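Local coordinates for protein transcriptional regulator, MerR-family (Cupriavidus metallidurans CH34, PDB 5GPE) that binds lead(II) and, as a MerR-family regulator, probably binds DNA to control transcription in response to the metal, at residues D108-S112 with I124-L128. Residue numbers count along the deposited sequence, not the author numbering.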
loop_
_atom_site.group_PDB
_atom_site.type_symbol
_atom_site.label_atom_id
_atom_site.label_comp_id
_atom_site.label_asym_id
_atom_site.label_seq_id
_atom_site.Cartn_x
_atom_site.Cartn_y
_atom_site.Cartn_z
ATOM N N ASP B 108 11.281 -2.534 19.824
ATOM C CA ASP B 108 12.493 -3.229 20.265
ATOM C C ASP B 108 13.752 -2.592 19.637
ATOM O O ASP B 108 14.758 -2.360 20.313
ATOM C CB ASP B 108 12.407 -4.715 19.919
ATOM C CG ASP B 108 13.478 -5.537 20.619
ATOM O OD1 ASP B 108 13.343 -5.795 21.835
ATOM O OD2 ASP B 108 14.449 -5.919 19.953
ATOM N N LEU B 109 13.677 -2.291 18.344
ATOM C CA LEU B 109 14.769 -1.620 17.638
ATOM C C LEU B 109 15.101 -0.288 18.316
ATOM O O LEU B 109 16.257 -0.026 18.635
ATOM C CB LEU B 109 14.417 -1.414 16.157
ATOM C CG LEU B 109 15.538 -0.897 15.243
ATOM C CD1 LEU B 109 16.711 -1.881 15.180
ATOM C CD2 LEU B 109 15.000 -0.610 13.847
ATOM N N ARG B 110 14.071 0.529 18.563
ATOM C CA ARG B 110 14.263 1.831 19.198
ATOM C C ARG B 110 14.940 1.738 20.574
ATOM O O ARG B 110 15.763 2.599 20.912
ATOM C CB ARG B 110 12.919 2.561 19.324
ATOM C CG ARG B 110 12.966 3.928 19.993
ATOM C CD ARG B 110 13.838 4.922 19.243
ATOM N NE ARG B 110 13.977 6.186 19.973
ATOM C CZ ARG B 110 14.837 6.422 20.960
ATOM N NH1 ARG B 110 15.692 5.493 21.388
ATOM N NH2 ARG B 110 14.858 7.614 21.521
ATOM N N ARG B 111 14.556 0.726 21.354
ATOM C CA ARG B 111 15.112 0.485 22.706
ATOM C C ARG B 111 16.615 0.184 22.695
ATOM O O ARG B 111 17.263 0.328 23.717
ATOM C CB ARG B 111 14.384 -0.669 23.432
ATOM C CG ARG B 111 13.046 -0.306 24.072
ATOM C CD ARG B 111 12.563 -1.378 25.054
ATOM N NE ARG B 111 12.347 -2.701 24.441
ATOM C CZ ARG B 111 11.232 -3.112 23.803
ATOM N NH1 ARG B 111 10.168 -2.318 23.646
ATOM N NH2 ARG B 111 11.182 -4.346 23.297
ATOM N N SER B 112 17.153 -0.211 21.540
ATOM C CA SER B 112 18.563 -0.566 21.398
ATOM C C SER B 112 19.501 0.681 21.416
ATOM O O SER B 112 20.693 0.531 21.531
ATOM C CB SER B 112 18.792 -1.391 20.102
ATOM O OG SER B 112 18.905 -0.509 19.030
ATOM N N ILE B 124 20.953 1.034 17.011
ATOM C CA ILE B 124 20.059 0.707 15.899
ATOM C C ILE B 124 20.863 0.291 14.664
ATOM O O ILE B 124 20.596 -0.754 14.077
ATOM C CB ILE B 124 19.082 1.868 15.586
ATOM C CG1 ILE B 124 18.096 2.043 16.748
ATOM C CG2 ILE B 124 18.298 1.609 14.293
ATOM C CD1 ILE B 124 17.392 3.392 16.778
ATOM N N LEU B 125 21.810 1.132 14.261
ATOM C CA LEU B 125 22.667 0.837 13.101
ATOM C C LEU B 125 23.463 -0.432 13.317
ATOM O O LEU B 125 23.610 -1.236 12.402
ATOM C CB LEU B 125 23.618 2.001 12.779
ATOM C CG LEU B 125 22.958 3.295 12.279
ATOM C CD1 LEU B 125 24.028 4.353 12.070
ATOM C CD2 LEU B 125 22.148 3.089 10.998
ATOM N N ASN B 126 23.954 -0.619 14.539
ATOM C CA ASN B 126 24.736 -1.821 14.859
ATOM C C ASN B 126 23.893 -3.094 14.860
ATOM O O ASN B 126 24.381 -4.147 14.460
ATOM C CB ASN B 126 25.518 -1.660 16.177
ATOM C CG ASN B 126 26.695 -0.696 16.048
ATOM O OD1 ASN B 126 27.224 -0.463 14.957
ATOM N ND2 ASN B 126 27.100 -0.120 17.166
ATOM N N SER B 127 22.637 -3.010 15.282
ATOM C CA SER B 127 21.752 -4.189 15.244
ATOM C C SER B 127 21.317 -4.547 13.809
ATOM O O SER B 127 20.973 -5.692 13.537
ATOM C CB SER B 127 20.538 -4.006 16.151
ATOM O OG SER B 127 19.562 -3.214 15.526
ATOM N N LEU B 128 21.314 -3.564 12.910
ATOM C CA LEU B 128 21.014 -3.801 11.489
ATOM C C LEU B 128 22.227 -4.289 10.688
ATOM O O LEU B 128 22.076 -4.774 9.572
ATOM C CB LEU B 128 20.467 -2.537 10.841
ATOM C CG LEU B 128 19.109 -2.070 11.373
ATOM C CD1 LEU B 128 18.830 -0.646 10.904
ATOM C CD2 LEU B 128 17.999 -3.027 10.961
#
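Leu109, Ile124 and Ser112 account for most of the 257 Å² buried where the end of helix 79-111 meets the short helix 123-128. Ile124 is the centre of the contact. Its CG2 lies 3.8 Å from Leu109 CG, an apolar side-chain pair, while its CG1 sits 3.4 Å from Leu109 O, so the isoleucine packs against backbone as well as side chain; its CD1 reaches to 4.3 Å from Arg110 CA. Leu109 also extends CD1 to 3.2 Å from Ser127 OG, a van der Waals approach.

The backbones come closest at Ser112 and Ile124, with CA atoms 5.8 Å apart. Although Ser112 OG stands 3.3 Å from Ile124 N, the angle is too poor for a hydrogen bond; the hydroxyl instead donates to Leu109 O at 2.7 Å. Ser127 does likewise, with OG donating to Ile124 O at 3.0 Å. Each adds a second hydrogen bond to a carbonyl, three residues back, that already accepts a backbone NH. The interface itself is held by van der Waals contact, including Ser112 OG at 3.5 Å from Ile124 CG1.

The lead(II) ion bound by Cys113 and Cys122 lies about 4 Å from the Ile124 side chain, which also touches Cys113. As in MerR-family metal sensors, the metal-binding loop follows the long dimerisation helix, a predicted coiled coil, and brings the first turn of the C-terminal helix up to its end. The contact lies against two helices of the second subunit: 42-56, whose Phe50 packs on Leu128, and 79-111, whose Asp86 salt-bridges Arg110 NE and whose Asn82 touches Ile124.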